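PDB 6NX0: Di-haem cytochrome c peroxidase family protein from Burkholderia thailandensis E264, which probably acts as a cytochrome c peroxidase, a dihaem enzyme that carries two covalently bound c-type haems and probably takes part in electron transfer. Local coordinates for residues S270-Y275 with L307-S312; A231-R236 with V249-E254; V166-R171 with E264-S269; T283-R288 with L450-R455; R107-P112 with A258-D263. All coordinates share one frame; numbering follows the deposited sequence.

Contact 1: residues S270-Y275 with L307-S312; sequences SRYDAY and LSDTAS
The edge of the Tyr-275 ring meets the carboxylate of Asp-309: OD2 lies near the ring plane, 3.6 Å from Tyr-275 OH, and ring and carboxylate planes are 36° apart. Farther back along that side, by CD2, Tyr-272 O of the same helix lies in the ring plane. Tyr-272 touches the loop with its hydroxyl end, OH sitting 3.7 Å from Leu-307 CD1 and 3.9 Å from Asp-309 CB, while Phe-319 adds an edge-to-face ring contact. Both tyrosines hold CG anti to the backbone N (chi1 173° for Tyr-272), which carries their rings off the helix toward the loop. No hydrogen bond spans the two segments. Tyr-272 OH is bonded to Ser-317 OG, and Asp-309 OD1 forms a salt bridge with Arg-294. The helix itself starts in a capping box, with Asp-273 N bonded to Ser-270 OG at 3.1 Å. Asp-309 centres an inverse gamma turn, in the loop that follows the haem-ligating His-305 of the second cytochrome c-like domain.

Contact 2: residues A231-R236 with V249-E254; sequences AALAGR and VRVLGE
Within 231-236, Leu-233 is the residue that touches 249-254, and its two methyl groups go to different neighbours. The close part is CD1, which meets Leu-252 CD2 at 3.8 Å, the two leucine side chains crossing at about a right angle. The other branch is slacker: Leu-233 CD2 stands 4.4 Å from Val-251 CG2. With CG turned anti to the carbonyl carbon (chi1 -67°), Leu-233 spreads its fork over both Val-251 and Leu-252. All three are buried, and Ile-224 of helix 217-225 touches both leucines, while Val-108 of helix 99-109 packs on Leu-252.

The solvent side is loose: exposed Arg-236 and partly exposed Glu-254 both start out toward the facing helix, yet Arg-236 NH1 and Glu-254 OE2 remain 6.5 Å apart, too far for a salt bridge, though their opposite charges may still attract weakly. Arg-236 turns to helix 99-109 and its start, with a weak hydrogen bond to Thr-100 and a long, weak ion pair with Asp-98. Leucine and valine side chains thus pack two successive helices of the first haem domain together, the side chain of Leu-252 lying about 7 Å from a haem c.

Contact 3: residues V166-R171 with E264-S269; sequences VRYVPR and EMAPFS
Water 1 is held between the two segments: it accepts from Arg-167 N at 3.0 Å and donates to Met-265 O at the same distance, so a single water links the 3-10 turn 166-168 to the loop after helix 245-260. Arg-167 also makes the side-chain contact. Its chain is extended from CG to NE, and the methyl of Ala-266 lies over one face of the guanidinium, CB 3.6 Å from NE. The plane of that group is fixed by polar partners: Arg-167 NH2 donates to Tyr-168 OH at 3.0 Å, nearly in the guanidinium plane, while NH1 forms a salt bridge with Asp-263 and a hydrogen bond with Gln-261 O.

This is a loop-to-loop contact inside the dihaem peroxidase fold, beside the first haem, and Val-166 of this turn touches the haem and belongs to its pocket.

Tyr-168 lies alongside Arg-167, with Arg-167 CG over one face of its ring, offset toward the rim. At the ring's edge Ala-266 CB approaches CE2 to 4.0 Å. Tyr-168 and Phe-268 come in from opposite directions, and the hydroxyl of the tyrosine sits in the plane of the phenylalanine ring at its edge, OH 3.7 Å from Phe-268 CE2. Tyr-165 and Phe-95 extend the aromatic cluster, the first meeting Phe-268 and the second Tyr-168, each edge-to-face.

Contact 4: residues T283-R288 with L450-R455; sequences TPQEMR and LVAFLR
Two helices of the second cytochrome c-like domain cross here: the axes of segments 284-288 and 450-455 approach to 7.4 Å at a signed crossing angle of -103°. Such a near-perpendicular pairing is consistent with the N- and C-terminal helix pair of the cytochrome c fold, and the side chain of Phe-453 stands about 7 Å from the second haem. A small residue faces the crossing, consistent with the close approach: Ala-452 points its methyl at helix 284-293, where it sits over the face of the Gln-285 amide, CD to Ala-452 CB 3.6 Å. Gln-285 gets there with a chain extended as far as CD (chi2 -180°), and its NE2 is bonded to Asp-449 OD1 one turn earlier on the facing helix. Glu-286 passes on the other flank, its CG 3.6 Å from Ala-452 O. Across the same helix pair Phe-453 CB packs on Glu-286 O, and the Phe-453 ring meets Phe-293 with planes at about 60°.

The carboxylate of Glu-286 has several tasks. Its OE1 accepts from Thr-283 N in a capping box, where Thr-283 OG1 in turn receives Glu-286 N, and it also forms a salt bridge with Arg-271. Its OE2 accepts a hydrogen bond from water 2 at 2.6 Å, and the water donates a second to Ala-452 O at 2.8 Å.

Contact 5: residues R107-P112 with A258-D263; sequences RVFFDP and AYLQSD
This is a buried aromatic contact between the C-terminal ends of two helices, 99-109 and 245-260, in the first haem domain. At its centre Tyr-259 turns an edge to the face of Phe-109 in an offset edge-to-face pair, with centroids 5.5 Å apart and planes at 67°. The touching atom is Tyr-259 CE2, which lies over the Phe-109 ring 3.8 Å from CG. With CG anti to the backbone N in both residues (chi1 -165° for Phe-109), the two rings are brought across the gap between the helices, and their side chains cross at about a right angle.

Farther out, the tyrosine hydroxyl comes to the edge of the next ring, OH 3.8 Å from Phe-110 CE2. Phe-110 in turn has Phe-109 CD1 over one face, offset toward its rim. Leu-260 adds a looser apolar touch, CD2 4.4 Å from Phe-109 CE2. Where helix 245-260 gives way to loop, Tyr-259 O accepts from both Ser-262 N and Ser-262 OG, the hydroxyl at 2.8 Å in the carbonyl plane. Phe-109 packs beside the CXXCH haem-attachment motif (Cys-122, Cys-125, His-126), and the cluster probably forms part of the wall of that site.

From the N terminus, segment 107-112 opens first and pairs with 258-263, so contact 5 closes a long loop of the first haem domain; contact 2, joining two consecutive helices, falls entirely within that loop and within that of contact 3. Contact 3 crosses contact 5, since 166-171 lies between its ends and 264-269 follows directly after 258-263; the salt bridge Arg-167 to Asp-263 binds the two. The chain then runs straight into contact 1, which ties helix 271-276 to the loop after the second haem's His-305. Contact 1 crosses contact 4, whose loop spans most of the second haem domain, and Arg-271 to Glu-286 joins them. Contacts 2 and 4 lie on opposite sides of the chain's centre.

Contact 1: residues S270-Y275 with L307-S312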
# COMPACT_ATOMS: atom_id res chain seq x y z
N SER A 270 -3.33 0.55 18.32
CA SER A 270 -1.91 0.73 18.58
C SER A 270 -1.69 1.59 19.81
O SER A 270 -2.61 2.25 20.32
CB SER A 270 -1.22 1.35 17.38
OG SER A 270 -1.59 2.72 17.24
N ARG A 271 -0.44 1.63 20.27
CA ARG A 271 -0.09 2.53 21.37
C ARG A 271 -0.21 3.99 20.94
O ARG A 271 -0.60 4.84 21.75
CB ARG A 271 1.30 2.21 21.91
CG ARG A 271 1.28 0.94 22.78
CD ARG A 271 2.64 0.59 23.42
NE ARG A 271 3.25 1.74 24.09
CZ ARG A 271 4.26 2.47 23.62
NH1 ARG A 271 4.87 2.17 22.47
NH2 ARG A 271 4.69 3.50 24.31
N TYR A 272 0.04 4.31 19.66
CA TYR A 272 -0.24 5.65 19.18
C TYR A 272 -1.73 5.98 19.32
O TYR A 272 -2.09 7.10 19.72
CB TYR A 272 0.23 5.80 17.74
CG TYR A 272 -0.17 7.12 17.13
CD1 TYR A 272 0.58 8.26 17.36
CD2 TYR A 272 -1.31 7.22 16.34
CE1 TYR A 272 0.20 9.49 16.80
CE2 TYR A 272 -1.70 8.44 15.79
CZ TYR A 272 -0.93 9.57 16.03
OH TYR A 272 -1.29 10.79 15.49
N ASP A 273 -2.61 5.02 19.01
CA ASP A 273 -4.05 5.25 19.16
C ASP A 273 -4.43 5.44 20.62
O ASP A 273 -5.32 6.24 20.94
CB ASP A 273 -4.84 4.10 18.54
CG ASP A 273 -4.63 4.00 17.05
OD1 ASP A 273 -4.82 5.04 16.37
OD2 ASP A 273 -4.25 2.91 16.58
N ALA A 274 -3.77 4.74 21.54
CA ALA A 274 -4.05 4.95 22.95
C ALA A 274 -3.57 6.31 23.42
O ALA A 274 -4.16 6.90 24.34
CB ALA A 274 -3.40 3.84 23.77
N TYR A 275 -2.50 6.82 22.81
CA TYR A 275 -2.02 8.17 23.09
C TYR A 275 -2.98 9.23 22.55
O TYR A 275 -3.18 10.27 23.19
CB TYR A 275 -0.62 8.34 22.49
CG TYR A 275 -0.21 9.77 22.24
CD1 TYR A 275 0.30 10.55 23.27
CD2 TYR A 275 -0.31 10.33 20.97
CE1 TYR A 275 0.68 11.86 23.04
CE2 TYR A 275 0.07 11.64 20.74
CZ TYR A 275 0.57 12.40 21.77
OH TYR A 275 0.96 13.70 21.54
N LEU A 307 -1.04 13.18 9.44
CA LEU A 307 -1.61 12.78 10.71
C LEU A 307 -2.20 14.00 11.40
O LEU A 307 -1.82 15.14 11.12
CB LEU A 307 -0.58 12.13 11.63
CG LEU A 307 0.48 12.99 12.32
CD1 LEU A 307 1.33 12.15 13.26
CD2 LEU A 307 1.39 13.74 11.34
N SER A 308 -3.14 13.72 12.29
CA SER A 308 -3.79 14.73 13.12
C SER A 308 -4.24 14.03 14.39
O SER A 308 -5.21 13.27 14.36
CB SER A 308 -4.99 15.34 12.41
OG SER A 308 -5.62 16.28 13.27
N ASP A 309 -3.54 14.28 15.49
CA ASP A 309 -3.99 13.78 16.80
C ASP A 309 -5.00 14.77 17.39
O ASP A 309 -4.72 15.51 18.34
CB ASP A 309 -2.80 13.55 17.74
CG ASP A 309 -1.76 14.64 17.66
OD1 ASP A 309 -1.89 15.52 16.78
OD2 ASP A 309 -0.81 14.63 18.49
N THR A 310 -6.20 14.77 16.81
CA THR A 310 -7.26 15.66 17.25
C THR A 310 -8.59 14.92 17.32
O THR A 310 -8.76 13.83 16.75
CB THR A 310 -7.43 16.86 16.31
OG1 THR A 310 -7.72 16.38 14.99
CG2 THR A 310 -6.15 17.71 16.30
N ALA A 311 -9.54 15.54 18.03
CA ALA A 311 -10.88 14.98 18.28
C ALA A 311 -10.81 13.59 18.91
O ALA A 311 -11.82 12.88 18.96
CB ALA A 311 -11.73 14.95 17.00
N SER A 312 -9.64 13.19 19.42
CA SER A 312 -9.42 11.81 19.84
C SER A 312 -9.98 10.85 18.81
O SER A 312 -10.54 9.80 19.17
CB SER A 312 -10.07 11.54 21.21
OG SER A 312 -9.88 12.62 22.11

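Contact 2: residues A231-R236 with V249-E254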
# COMPACT_ATOMS: atom_id res chain seq x y z
N ALA A 231 -21.58 -22.65 -4.52
CA ALA A 231 -22.96 -22.75 -4.05
C ALA A 231 -23.34 -21.55 -3.18
O ALA A 231 -24.45 -21.03 -3.29
CB ALA A 231 -23.15 -24.07 -3.29
N ALA A 232 -22.43 -21.13 -2.30
CA ALA A 232 -22.67 -19.97 -1.47
C ALA A 232 -22.84 -18.72 -2.31
O ALA A 232 -23.75 -17.92 -2.07
CB ALA A 232 -21.52 -19.81 -0.48
N LEU A 233 -21.99 -18.55 -3.33
CA LEU A 233 -22.13 -17.38 -4.18
C LEU A 233 -23.43 -17.43 -4.98
O LEU A 233 -24.11 -16.41 -5.11
CB LEU A 233 -20.92 -17.26 -5.13
CG LEU A 233 -19.61 -16.95 -4.42
CD1 LEU A 233 -18.44 -17.26 -5.33
CD2 LEU A 233 -19.51 -15.50 -3.97
N ALA A 234 -23.76 -18.59 -5.53
CA ALA A 234 -25.00 -18.74 -6.28
C ALA A 234 -26.21 -18.52 -5.38
O ALA A 234 -27.21 -17.93 -5.81
CB ALA A 234 -25.04 -20.12 -6.92
N GLY A 235 -26.14 -18.98 -4.13
CA GLY A 235 -27.25 -18.77 -3.21
C GLY A 235 -27.54 -17.30 -2.98
O GLY A 235 -28.71 -16.89 -2.90
N ARG A 236 -26.50 -16.49 -2.90
CA ARG A 236 -26.61 -15.06 -2.64
C ARG A 236 -26.84 -14.26 -3.91
O ARG A 236 -27.63 -13.31 -3.91
CB ARG A 236 -25.35 -14.58 -1.92
CG ARG A 236 -25.20 -13.09 -1.73
CD ARG A 236 -26.06 -12.59 -0.62
NE ARG A 236 -25.95 -11.14 -0.50
CZ ARG A 236 -25.61 -10.49 0.60
NH1 ARG A 236 -25.54 -9.17 0.57
NH2 ARG A 236 -25.37 -11.12 1.74
N VAL A 249 -16.62 -12.80 -11.40
CA VAL A 249 -15.56 -11.92 -10.90
C VAL A 249 -16.17 -10.74 -10.16
O VAL A 249 -15.67 -10.32 -9.10
CB VAL A 249 -14.64 -11.47 -12.05
CG1 VAL A 249 -13.62 -10.43 -11.57
CG2 VAL A 249 -13.94 -12.65 -12.67
N ARG A 250 -17.26 -10.18 -10.69
CA ARG A 250 -17.86 -9.03 -10.05
C ARG A 250 -18.38 -9.37 -8.66
O ARG A 250 -18.21 -8.59 -7.73
CB ARG A 250 -18.99 -8.46 -10.90
CG ARG A 250 -18.47 -7.66 -12.10
CD ARG A 250 -19.55 -6.78 -12.71
NE ARG A 250 -20.73 -7.55 -13.07
CZ ARG A 250 -20.90 -8.17 -14.24
NH1 ARG A 250 -19.96 -8.12 -15.17
NH2 ARG A 250 -22.02 -8.85 -14.46
N VAL A 251 -19.00 -10.54 -8.49
CA VAL A 251 -19.59 -10.80 -7.17
C VAL A 251 -18.51 -11.25 -6.18
O VAL A 251 -18.65 -10.99 -4.98
CB VAL A 251 -20.76 -11.80 -7.25
CG1 VAL A 251 -21.82 -11.27 -8.20
CG2 VAL A 251 -20.30 -13.18 -7.62
N LEU A 252 -17.43 -11.87 -6.65
CA LEU A 252 -16.26 -12.07 -5.79
C LEU A 252 -15.77 -10.74 -5.25
O LEU A 252 -15.48 -10.60 -4.06
CB LEU A 252 -15.13 -12.76 -6.56
CG LEU A 252 -15.29 -14.25 -6.90
CD1 LEU A 252 -14.16 -14.76 -7.81
CD2 LEU A 252 -15.36 -15.05 -5.63
N GLY A 253 -15.72 -9.73 -6.12
CA GLY A 253 -15.33 -8.40 -5.70
C GLY A 253 -16.29 -7.74 -4.72
O GLY A 253 -15.85 -7.08 -3.78
N GLU A 254 -17.61 -7.88 -4.94
CA GLU A 254 -18.56 -7.32 -3.99
C GLU A 254 -18.37 -7.92 -2.61
O GLU A 254 -18.41 -7.21 -1.60
CB GLU A 254 -20.00 -7.59 -4.44
CG GLU A 254 -20.49 -6.80 -5.61
CD GLU A 254 -22.00 -7.05 -5.82
OE1 GLU A 254 -22.39 -7.43 -6.94
OE2 GLU A 254 -22.77 -6.88 -4.84

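Contact 3: residues V166-R171 with E264-S269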
# COMPACT_ATOMS: atom_id res chain seq x y z
N VAL A 166 -7.27 -0.47 4.55
CA VAL A 166 -7.41 -0.29 3.11
C VAL A 166 -8.76 0.30 2.74
O VAL A 166 -8.90 0.88 1.66
CB VAL A 166 -7.16 -1.64 2.38
CG1 VAL A 166 -8.35 -2.59 2.52
CG2 VAL A 166 -6.80 -1.42 0.89
N ARG A 167 -9.77 0.17 3.61
CA ARG A 167 -11.09 0.73 3.32
C ARG A 167 -11.07 2.25 3.20
O ARG A 167 -12.02 2.83 2.67
CB ARG A 167 -12.09 0.29 4.39
CG ARG A 167 -11.91 0.94 5.76
CD ARG A 167 -12.97 0.39 6.73
NE ARG A 167 -12.97 1.10 8.00
CZ ARG A 167 -13.83 0.87 8.98
NH1 ARG A 167 -14.75 -0.06 8.83
NH2 ARG A 167 -13.78 1.58 10.12
N TYR A 168 -10.01 2.91 3.65
CA TYR A 168 -9.90 4.35 3.55
C TYR A 168 -9.20 4.83 2.28
O TYR A 168 -9.10 6.03 2.08
CB TYR A 168 -9.16 4.91 4.77
CG TYR A 168 -9.90 4.68 6.06
CD1 TYR A 168 -10.97 5.47 6.43
CD2 TYR A 168 -9.55 3.63 6.91
CE1 TYR A 168 -11.68 5.22 7.59
CE2 TYR A 168 -10.24 3.39 8.07
CZ TYR A 168 -11.30 4.19 8.41
OH TYR A 168 -12.03 3.98 9.55
N VAL A 169 -8.73 3.93 1.42
CA VAL A 169 -8.16 4.34 0.14
C VAL A 169 -9.30 4.82 -0.75
O VAL A 169 -10.14 4.01 -1.14
CB VAL A 169 -7.37 3.21 -0.54
CG1 VAL A 169 -6.81 3.74 -1.87
CG2 VAL A 169 -6.25 2.67 0.38
N PRO A 170 -9.36 6.10 -1.11
CA PRO A 170 -10.49 6.59 -1.90
C PRO A 170 -10.37 6.19 -3.36
O PRO A 170 -9.34 5.73 -3.85
CB PRO A 170 -10.41 8.10 -1.72
CG PRO A 170 -8.99 8.39 -1.44
CD PRO A 170 -8.42 7.17 -0.76
N ARG A 171 -11.49 6.35 -4.07
CA ARG A 171 -11.44 6.23 -5.52
C ARG A 171 -10.47 7.27 -6.08
O ARG A 171 -10.17 8.29 -5.45
CB ARG A 171 -12.84 6.41 -6.12
CG ARG A 171 -13.78 5.20 -5.92
CD ARG A 171 -15.17 5.36 -6.65
NE ARG A 171 -14.98 5.99 -7.96
CZ ARG A 171 -15.60 7.09 -8.39
NH1 ARG A 171 -16.54 7.68 -7.67
NH2 ARG A 171 -15.29 7.59 -9.59
N GLU A 264 -13.42 -4.89 11.66
CA GLU A 264 -12.27 -5.61 12.16
C GLU A 264 -11.05 -5.41 11.29
O GLU A 264 -9.93 -5.70 11.72
CB GLU A 264 -12.58 -7.11 12.31
CG GLU A 264 -12.72 -7.90 11.04
CD GLU A 264 -12.66 -9.41 11.31
OE1 GLU A 264 -12.20 -9.81 12.40
OE2 GLU A 264 -13.08 -10.19 10.44
N MET A 265 -11.23 -4.88 10.09
CA MET A 265 -10.11 -4.59 9.20
C MET A 265 -9.60 -3.16 9.36
O MET A 265 -8.79 -2.71 8.53
CB MET A 265 -10.53 -4.88 7.75
CG MET A 265 -10.88 -6.36 7.52
SD MET A 265 -9.54 -7.50 8.00
CE MET A 265 -8.53 -7.40 6.54
N ALA A 266 -10.02 -2.46 10.42
CA ALA A 266 -9.50 -1.14 10.79
C ALA A 266 -9.54 -1.01 12.31
O ALA A 266 -10.37 -0.28 12.88
CB ALA A 266 -10.31 -0.03 10.10
N PRO A 267 -8.64 -1.71 13.01
CA PRO A 267 -8.78 -1.85 14.48
C PRO A 267 -8.44 -0.60 15.28
O PRO A 267 -9.05 -0.38 16.34
CB PRO A 267 -7.83 -3.00 14.83
CG PRO A 267 -7.48 -3.68 13.52
CD PRO A 267 -7.61 -2.63 12.47
N PHE A 268 -7.45 0.19 14.86
CA PHE A 268 -7.00 1.36 15.62
C PHE A 268 -6.69 0.99 17.08
O PHE A 268 -7.23 1.56 18.02
CB PHE A 268 -8.04 2.49 15.55
CG PHE A 268 -8.24 3.05 14.17
CD1 PHE A 268 -7.28 3.87 13.58
CD2 PHE A 268 -9.40 2.78 13.46
CE1 PHE A 268 -7.47 4.39 12.31
CE2 PHE A 268 -9.59 3.30 12.19
CZ PHE A 268 -8.62 4.11 11.63
N SER A 269 -5.80 -0.00 17.23
CA SER A 269 -5.50 -0.57 18.55
C SER A 269 -4.03 -0.40 18.92
O SER A 269 -3.54 -1.12 19.79
CB SER A 269 -5.88 -2.05 18.58
OG SER A 269 -5.03 -2.82 17.75
O HOH W 1 -9.94 -1.71 5.89

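Contact 4: residues T283-R288 with L450-R455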
# COMPACT_ATOMS: atom_id res chain seq x y z
N THR A 283 6.64 7.13 25.27
CA THR A 283 7.91 7.38 25.94
C THR A 283 8.50 8.71 25.48
O THR A 283 8.17 9.20 24.40
CB THR A 283 8.92 6.28 25.65
OG1 THR A 283 9.34 6.36 24.28
CG2 THR A 283 8.36 4.88 25.95
N PRO A 284 9.39 9.30 26.27
CA PRO A 284 10.07 10.50 25.79
C PRO A 284 10.71 10.34 24.41
O PRO A 284 10.58 11.24 23.58
CB PRO A 284 11.11 10.76 26.89
CG PRO A 284 10.41 10.25 28.13
CD PRO A 284 9.67 9.03 27.69
N GLN A 285 11.38 9.21 24.15
CA GLN A 285 11.96 9.00 22.83
C GLN A 285 10.89 8.97 21.75
O GLN A 285 11.09 9.54 20.68
CB GLN A 285 12.76 7.70 22.80
CG GLN A 285 13.30 7.40 21.41
CD GLN A 285 14.09 6.13 21.34
OE1 GLN A 285 13.73 5.12 21.95
NE2 GLN A 285 15.17 6.16 20.56
N GLU A 286 9.79 8.26 22.00
CA GLU A 286 8.71 8.21 21.01
C GLU A 286 8.16 9.61 20.73
O GLU A 286 7.87 9.96 19.58
CB GLU A 286 7.60 7.25 21.47
CG GLU A 286 8.05 5.77 21.43
CD GLU A 286 7.23 4.83 22.30
OE1 GLU A 286 6.37 5.30 23.06
OE2 GLU A 286 7.44 3.60 22.19
N MET A 287 8.04 10.43 21.78
CA MET A 287 7.61 11.81 21.59
C MET A 287 8.65 12.62 20.80
O MET A 287 8.27 13.47 19.98
CB MET A 287 7.32 12.46 22.95
CG MET A 287 6.12 11.87 23.68
SD MET A 287 4.57 11.93 22.78
CE MET A 287 4.25 13.70 22.74
N ARG A 288 9.94 12.39 21.01
CA ARG A 288 10.93 13.07 20.17
C ARG A 288 10.74 12.68 18.72
O ARG A 288 10.86 13.52 17.82
CB ARG A 288 12.36 12.75 20.60
CG ARG A 288 12.75 13.37 21.92
CD ARG A 288 14.24 13.36 22.10
NE ARG A 288 14.86 12.04 22.01
CZ ARG A 288 14.92 11.17 23.02
NH1 ARG A 288 14.39 11.47 24.21
NH2 ARG A 288 15.50 10.00 22.85
N LEU A 450 12.82 8.50 15.17
CA LEU A 450 11.75 8.28 14.20
C LEU A 450 11.33 6.82 14.15
O LEU A 450 10.13 6.51 14.14
CB LEU A 450 12.20 8.75 12.82
CG LEU A 450 12.15 10.27 12.59
CD1 LEU A 450 12.97 10.66 11.36
CD2 LEU A 450 10.74 10.74 12.46
N VAL A 451 12.30 5.90 14.14
CA VAL A 451 11.96 4.47 14.21
C VAL A 451 11.16 4.16 15.48
O VAL A 451 10.15 3.46 15.43
CB VAL A 451 13.24 3.62 14.13
CG1 VAL A 451 12.93 2.14 14.43
CG2 VAL A 451 13.91 3.79 12.79
N ALA A 452 11.59 4.70 16.62
CA ALA A 452 10.83 4.47 17.85
C ALA A 452 9.39 4.95 17.71
O ALA A 452 8.45 4.28 18.14
CB ALA A 452 11.51 5.19 19.02
N PHE A 453 9.18 6.11 17.07
CA PHE A 453 7.82 6.56 16.88
C PHE A 453 7.05 5.62 15.95
O PHE A 453 5.90 5.28 16.23
CB PHE A 453 7.81 7.98 16.33
CG PHE A 453 6.48 8.41 15.90
CD1 PHE A 453 5.44 8.53 16.80
CD2 PHE A 453 6.22 8.65 14.55
CE1 PHE A 453 4.17 8.89 16.38
CE2 PHE A 453 4.95 9.01 14.12
CZ PHE A 453 3.93 9.13 15.03
N LEU A 454 7.65 5.19 14.83
CA LEU A 454 6.91 4.32 13.91
C LEU A 454 6.50 3.02 14.58
O LEU A 454 5.47 2.43 14.22
CB LEU A 454 7.74 4.04 12.67
CG LEU A 454 7.98 5.28 11.79
CD1 LEU A 454 8.88 4.91 10.60
CD2 LEU A 454 6.65 5.90 11.34
N ARG A 455 7.28 2.55 15.55
CA ARG A 455 6.92 1.32 16.24
C ARG A 455 5.67 1.49 17.11
O ARG A 455 5.03 0.49 17.45
CB ARG A 455 8.13 0.85 17.06
CG ARG A 455 9.31 0.40 16.22
CD ARG A 455 10.62 0.34 17.05
NE ARG A 455 10.50 -0.58 18.19
CZ ARG A 455 10.69 -1.89 18.12
NH1 ARG A 455 11.02 -2.47 16.98
NH2 ARG A 455 10.52 -2.64 19.22
O HOH W 2 8.82 2.54 20.31

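Contact 5: residues R107-P112 with A258-D263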
# COMPACT_ATOMS: atom_id res chain seq x y z
N ARG A 107 -14.56 -15.78 3.56
CA ARG A 107 -14.47 -17.13 3.02
C ARG A 107 -13.63 -17.16 1.75
O ARG A 107 -12.76 -18.02 1.59
CB ARG A 107 -15.89 -17.67 2.76
CG ARG A 107 -15.93 -19.04 2.23
CD ARG A 107 -17.35 -19.53 2.07
NE ARG A 107 -17.28 -20.86 1.49
CZ ARG A 107 -18.24 -21.77 1.54
NH1 ARG A 107 -19.40 -21.49 2.13
NH2 ARG A 107 -18.03 -22.96 1.00
N VAL A 108 -13.88 -16.22 0.83
CA VAL A 108 -13.08 -16.10 -0.39
C VAL A 108 -11.62 -15.85 -0.04
O VAL A 108 -10.71 -16.45 -0.62
CB VAL A 108 -13.65 -14.97 -1.28
CG1 VAL A 108 -12.75 -14.70 -2.45
CG2 VAL A 108 -15.08 -15.32 -1.74
N PHE A 109 -11.39 -14.93 0.90
CA PHE A 109 -10.03 -14.52 1.24
C PHE A 109 -9.15 -15.68 1.68
O PHE A 109 -7.95 -15.69 1.42
CB PHE A 109 -10.08 -13.47 2.33
CG PHE A 109 -8.80 -12.70 2.53
CD1 PHE A 109 -7.83 -13.15 3.40
CD2 PHE A 109 -8.58 -11.54 1.83
CE1 PHE A 109 -6.66 -12.42 3.59
CE2 PHE A 109 -7.42 -10.80 2.01
CZ PHE A 109 -6.46 -11.24 2.88
N PHE A 110 -9.73 -16.67 2.36
CA PHE A 110 -8.97 -17.77 2.91
C PHE A 110 -9.09 -19.06 2.11
O PHE A 110 -8.56 -20.09 2.54
CB PHE A 110 -9.39 -17.99 4.38
CG PHE A 110 -8.86 -16.93 5.29
CD1 PHE A 110 -7.57 -17.02 5.78
CD2 PHE A 110 -9.61 -15.82 5.60
CE1 PHE A 110 -7.05 -16.02 6.61
CE2 PHE A 110 -9.11 -14.82 6.41
CZ PHE A 110 -7.82 -14.92 6.92
N ASP A 111 -9.70 -19.02 0.91
CA ASP A 111 -9.94 -20.22 0.12
C ASP A 111 -8.71 -20.58 -0.71
O ASP A 111 -8.39 -19.87 -1.66
CB ASP A 111 -11.15 -20.03 -0.77
CG ASP A 111 -11.60 -21.31 -1.44
OD1 ASP A 111 -10.77 -22.24 -1.60
OD2 ASP A 111 -12.78 -21.38 -1.81
N PRO A 112 -7.99 -21.66 -0.39
CA PRO A 112 -6.77 -22.01 -1.13
C PRO A 112 -7.03 -22.69 -2.46
O PRO A 112 -6.08 -23.00 -3.18
CB PRO A 112 -6.05 -22.96 -0.16
CG PRO A 112 -7.21 -23.67 0.54
CD PRO A 112 -8.31 -22.66 0.66
N ALA A 258 -16.90 -6.00 0.96
CA ALA A 258 -17.56 -6.01 2.26
C ALA A 258 -16.62 -6.48 3.35
O ALA A 258 -16.62 -5.92 4.45
CB ALA A 258 -18.81 -6.89 2.22
N TYR A 259 -15.83 -7.53 3.09
CA TYR A 259 -14.92 -8.01 4.12
C TYR A 259 -13.86 -6.96 4.43
O TYR A 259 -13.61 -6.64 5.60
CB TYR A 259 -14.26 -9.32 3.70
CG TYR A 259 -13.14 -9.80 4.62
CD1 TYR A 259 -13.32 -9.87 5.99
CD2 TYR A 259 -11.93 -10.21 4.10
CE1 TYR A 259 -12.32 -10.35 6.82
CE2 TYR A 259 -10.93 -10.67 4.91
CZ TYR A 259 -11.12 -10.74 6.28
OH TYR A 259 -10.11 -11.22 7.10
N LEU A 260 -13.24 -6.40 3.39
CA LEU A 260 -12.15 -5.47 3.63
C LEU A 260 -12.64 -4.14 4.19
O LEU A 260 -11.82 -3.39 4.72
CB LEU A 260 -11.35 -5.26 2.35
CG LEU A 260 -10.66 -6.54 1.83
CD1 LEU A 260 -9.85 -6.27 0.56
CD2 LEU A 260 -9.76 -7.16 2.90
N GLN A 261 -13.93 -3.83 4.09
CA GLN A 261 -14.45 -2.61 4.70
C GLN A 261 -15.03 -2.85 6.09
O GLN A 261 -15.47 -1.89 6.74
CB GLN A 261 -15.51 -1.96 3.80
CG GLN A 261 -14.94 -1.43 2.46
CD GLN A 261 -15.98 -0.95 1.44
OE1 GLN A 261 -15.61 -0.49 0.35
NE2 GLN A 261 -17.26 -1.07 1.78
N SER A 262 -15.02 -4.09 6.59
CA SER A 262 -15.59 -4.36 7.90
C SER A 262 -14.70 -3.76 8.98
O SER A 262 -13.50 -3.52 8.80
CB SER A 262 -15.79 -5.86 8.10
OG SER A 262 -14.56 -6.57 8.20
N ASP A 263 -15.32 -3.51 10.14
CA ASP A 263 -14.61 -2.79 11.19
C ASP A 263 -13.39 -3.56 11.69
O ASP A 263 -12.41 -2.94 12.12
CB ASP A 263 -15.56 -2.49 12.35
CG ASP A 263 -16.55 -1.37 12.05
OD1 ASP A 263 -16.42 -0.66 11.03
OD2 ASP A 263 -17.49 -1.20 12.86